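Side-chain contact in WGR domain-containing protein (Bacteroides fragilis, PDB 2RA8), which is of unknown function but joins an N-terminal WGR domain, a module often linked to nucleic-acid binding in other proteins, to a curved leucine-rich-repeat domain: residues 237-242 and 260-265. Residues are numbered along the deposited sequence; the frame is centred on the assembly and turned at random.
Sequences GDMNVF and VDAEEQ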
ATOM      1  N   GLY A 237     -28.302  -4.078   6.412  1.00 32.36           N
ATOM      2  CA  GLY A 237     -29.029  -4.139   5.150  1.00 30.55           C
ATOM      3  C   GLY A 237     -29.995  -3.028   4.766  1.00 22.77           C
ATOM      4  O   GLY A 237     -30.363  -2.920   3.601  1.00 29.16           O
ATOM      5  N   ASP A 238     -30.411  -2.200   5.718  1.00 32.73           N
ATOM      6  CA  ASP A 238     -31.350  -1.121   5.406  1.00 26.19           C
ATOM      7  C   ASP A 238     -30.634   0.191   5.183  1.00 30.02           C
ATOM      8  O   ASP A 238     -30.149   0.823   6.125  1.00 27.28           O
ATOM      9  CB  ASP A 238     -32.391  -0.986   6.532  1.00 33.74           C
ATOM     10  CG  ASP A 238     -33.306   0.220   6.349  1.00 40.87           C
ATOM     11  OD1 ASP A 238     -33.675   0.527   5.196  1.00 52.39           O
ATOM     12  OD2 ASP A 238     -33.668   0.856   7.363  1.00 38.88           O
HETATM   13  N   MSE A 239     -30.582   0.615   3.924  1.00 17.92           N
HETATM   14  CA  MSE A 239     -29.905   1.842   3.544  1.00 23.98           C
HETATM   15  C   MSE A 239     -30.648   3.113   3.901  1.00 26.00           C
HETATM   16  O   MSE A 239     -30.056   4.198   3.904  1.00 35.91           O
HETATM   17  CB  MSE A 239     -29.644   1.827   2.042  1.00 23.96           C
HETATM   18  CG  MSE A 239     -28.595   0.810   1.594  1.00 15.20           C
HETATM   19 SE   MSE A 239     -26.809   1.363   2.111  1.00 46.16          SE
HETATM   20  CE  MSE A 239     -26.493   2.760   0.803  1.00 39.23           C
ATOM     21  N   ASN A 240     -31.940   2.999   4.206  1.00 29.86           N
ATOM     22  CA  ASN A 240     -32.739   4.180   4.530  1.00 31.17           C
ATOM     23  C   ASN A 240     -32.344   4.834   5.825  1.00 29.89           C
ATOM     24  O   ASN A 240     -32.756   5.962   6.119  1.00 32.12           O
ATOM     25  CB  ASN A 240     -34.236   3.829   4.560  1.00 36.13           C
ATOM     26  CG  ASN A 240     -34.809   3.596   3.168  1.00 44.19           C
ATOM     27  OD1 ASN A 240     -34.599   4.396   2.257  1.00 41.29           O
ATOM     28  ND2 ASN A 240     -35.542   2.504   3.003  1.00 31.24           N
ATOM     29  N   VAL A 241     -31.527   4.133   6.600  1.00 27.62           N
ATOM     30  CA  VAL A 241     -31.064   4.630   7.885  1.00 38.98           C
ATOM     31  C   VAL A 241     -30.208   5.868   7.726  1.00 36.25           C
ATOM     32  O   VAL A 241     -30.230   6.770   8.569  1.00 35.68           O
ATOM     33  CB  VAL A 241     -30.258   3.530   8.620  1.00 40.02           C
ATOM     34  CG1 VAL A 241     -29.015   3.185   7.825  1.00 36.85           C
ATOM     35  CG2 VAL A 241     -29.901   3.983  10.019  1.00 48.22           C
ATOM     36  N   PHE A 242     -29.462   5.927   6.630  1.00 28.03           N
ATOM     37  CA  PHE A 242     -28.576   7.053   6.366  1.00 16.33           C
ATOM     38  C   PHE A 242     -29.297   8.311   5.907  1.00 21.49           C
ATOM     39  O   PHE A 242     -28.828   9.429   6.133  1.00 20.44           O
ATOM     40  CB  PHE A 242     -27.540   6.653   5.311  1.00 19.13           C
ATOM     41  CG  PHE A 242     -26.683   5.485   5.712  1.00 14.08           C
ATOM     42  CD1 PHE A 242     -25.796   5.585   6.779  1.00 17.82           C
ATOM     43  CD2 PHE A 242     -26.754   4.288   5.017  1.00 23.14           C
ATOM     44  CE1 PHE A 242     -24.994   4.504   7.141  1.00 23.50           C
ATOM     45  CE2 PHE A 242     -25.959   3.213   5.371  1.00 14.06           C
ATOM     46  CZ  PHE A 242     -25.078   3.322   6.437  1.00 24.59           C
ATOM     47  N   VAL A 260     -19.947   5.759   1.986  1.00 18.18           N
ATOM     48  CA  VAL A 260     -19.115   4.997   1.072  1.00 16.25           C
ATOM     49  C   VAL A 260     -19.016   3.535   1.330  1.00 14.27           C
ATOM     50  O   VAL A 260     -19.568   3.013   2.292  1.00 18.10           O
ATOM     51  CB  VAL A 260     -17.676   5.560   1.118  1.00 14.47           C
ATOM     52  CG1 VAL A 260     -17.684   7.046   0.819  1.00 26.29           C
ATOM     53  CG2 VAL A 260     -17.067   5.309   2.506  1.00 19.76           C
ATOM     54  N   ASP A 261     -18.291   2.857   0.447  1.00 18.22           N
ATOM     55  CA  ASP A 261     -18.050   1.430   0.592  1.00 19.43           C
ATOM     56  C   ASP A 261     -19.321   0.606   0.753  1.00 18.20           C
ATOM     57  O   ASP A 261     -19.381  -0.309   1.578  1.00 25.21           O
ATOM     58  CB  ASP A 261     -17.112   1.237   1.792  1.00 18.84           C
ATOM     59  CG  ASP A 261     -16.593  -0.179   1.912  1.00 16.31           C
ATOM     60  OD1 ASP A 261     -16.034  -0.699   0.918  1.00 22.46           O
ATOM     61  OD2 ASP A 261     -16.742  -0.758   3.009  1.00 20.62           O
ATOM     62  N   ALA A 262     -20.341   0.917  -0.049  1.00 28.28           N
ATOM     63  CA  ALA A 262     -21.619   0.202   0.007  1.00 22.30           C
ATOM     64  C   ALA A 262     -21.908  -0.571  -1.262  1.00 30.79           C
ATOM     65  O   ALA A 262     -21.491  -0.166  -2.347  1.00 26.77           O
ATOM     66  CB  ALA A 262     -22.760   1.196   0.261  1.00 22.66           C
ATOM     67  N   GLU A 263     -22.630  -1.683  -1.129  1.00 33.64           N
ATOM     68  CA  GLU A 263     -23.011  -2.498  -2.284  1.00 37.52           C
ATOM     69  C   GLU A 263     -24.025  -1.733  -3.092  1.00 28.26           C
ATOM     70  O   GLU A 263     -24.031  -1.794  -4.316  1.00 28.02           O
ATOM     71  CB  GLU A 263     -23.623  -3.824  -1.837  1.00 32.53           C
ATOM     72  CG  GLU A 263     -22.652  -4.991  -1.866  1.00 49.47           C
ATOM     73  CD  GLU A 263     -23.283  -6.293  -1.396  1.00 52.49           C
ATOM     74  OE1 GLU A 263     -24.389  -6.632  -1.877  1.00 53.92           O
ATOM     75  OE2 GLU A 263     -22.665  -6.983  -0.554  1.00 59.84           O
ATOM     76  N   GLU A 264     -24.889  -0.997  -2.403  1.00 34.17           N
ATOM     77  CA  GLU A 264     -25.903  -0.187  -3.069  1.00 30.35           C
ATOM     78  C   GLU A 264     -25.423   1.241  -3.128  1.00 33.49           C
ATOM     79  O   GLU A 264     -26.072   2.157  -2.619  1.00 28.72           O
ATOM     80  CB  GLU A 264     -27.230  -0.263  -2.311  1.00 30.25           C
ATOM     81  CG  GLU A 264     -27.811  -1.672  -2.250  1.00 46.98           C
ATOM     82  CD  GLU A 264     -29.151  -1.726  -1.533  1.00 49.02           C
ATOM     83  OE1 GLU A 264     -30.111  -1.084  -2.010  1.00 79.03           O
ATOM     84  OE2 GLU A 264     -29.244  -2.411  -0.491  1.00 82.27           O
ATOM     85  N   GLN A 265     -24.276   1.437  -3.765  1.00 29.04           N
ATOM     86  CA  GLN A 265     -23.688   2.767  -3.876  1.00 25.93           C
ATOM     87  C   GLN A 265     -24.500   3.717  -4.735  1.00 28.90           C
ATOM     88  O   GLN A 265     -24.502   4.930  -4.489  1.00 29.50           O
ATOM     89  CB  GLN A 265     -22.256   2.673  -4.432  1.00 29.89           C
ATOM     90  CG  GLN A 265     -21.449   3.967  -4.294  1.00 24.80           C
ATOM     91  CD  GLN A 265     -21.230   4.361  -2.836  1.00 22.73           C
ATOM     92  OE1 GLN A 265     -21.563   5.476  -2.422  1.00 26.12           O
ATOM     93  NE2 GLN A 265     -20.670   3.442  -2.053  1.00 13.08           N
TER
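In the leucine-rich-repeat domain, the connection that crosses from strand 223-227 to strand 256-260 meets the turn after the latter strand through Met-239, present as selenomethionine, which reaches Ala-262 and Glu-264. Its methyl CE ends 4.1 Å from Ala-262 CB, an apolar touch, and also lies 3.5 Å from the backbone oxygen O of Glu-264. The chain bends at both outer torsions (chi2 -72°, chi3 -75°), which turns the methyl onto the backbone of the other segment. Glu-264 comes the other way: extended beyond CG (chi2 -178°), it passes the selenomethionine side chain in the opposite direction and brings OE2 to 3.9 Å from Met-239 CG. The carboxylate thus lies alongside CG at the exposed end of the contact, while the methyl is on the side of the buried Ala-262. In the parallel sheet of the repeats, 260-265 is the turn that leads from strand 256-260 into helix 265-274, and Val-268 and Met-271 of that helix also touch Met-239. The partner loop is shaped by an Asx turn, in which Asn-240 N donates to Asp-238 OD1 (3.2 Å), approaching from well above the carboxylate plane. Further along, Phe-242 N donates a hydrogen bond to Met-239 O (3.3 Å), and the side chains of Val-241 and Phe-242 pack on helix 207-215.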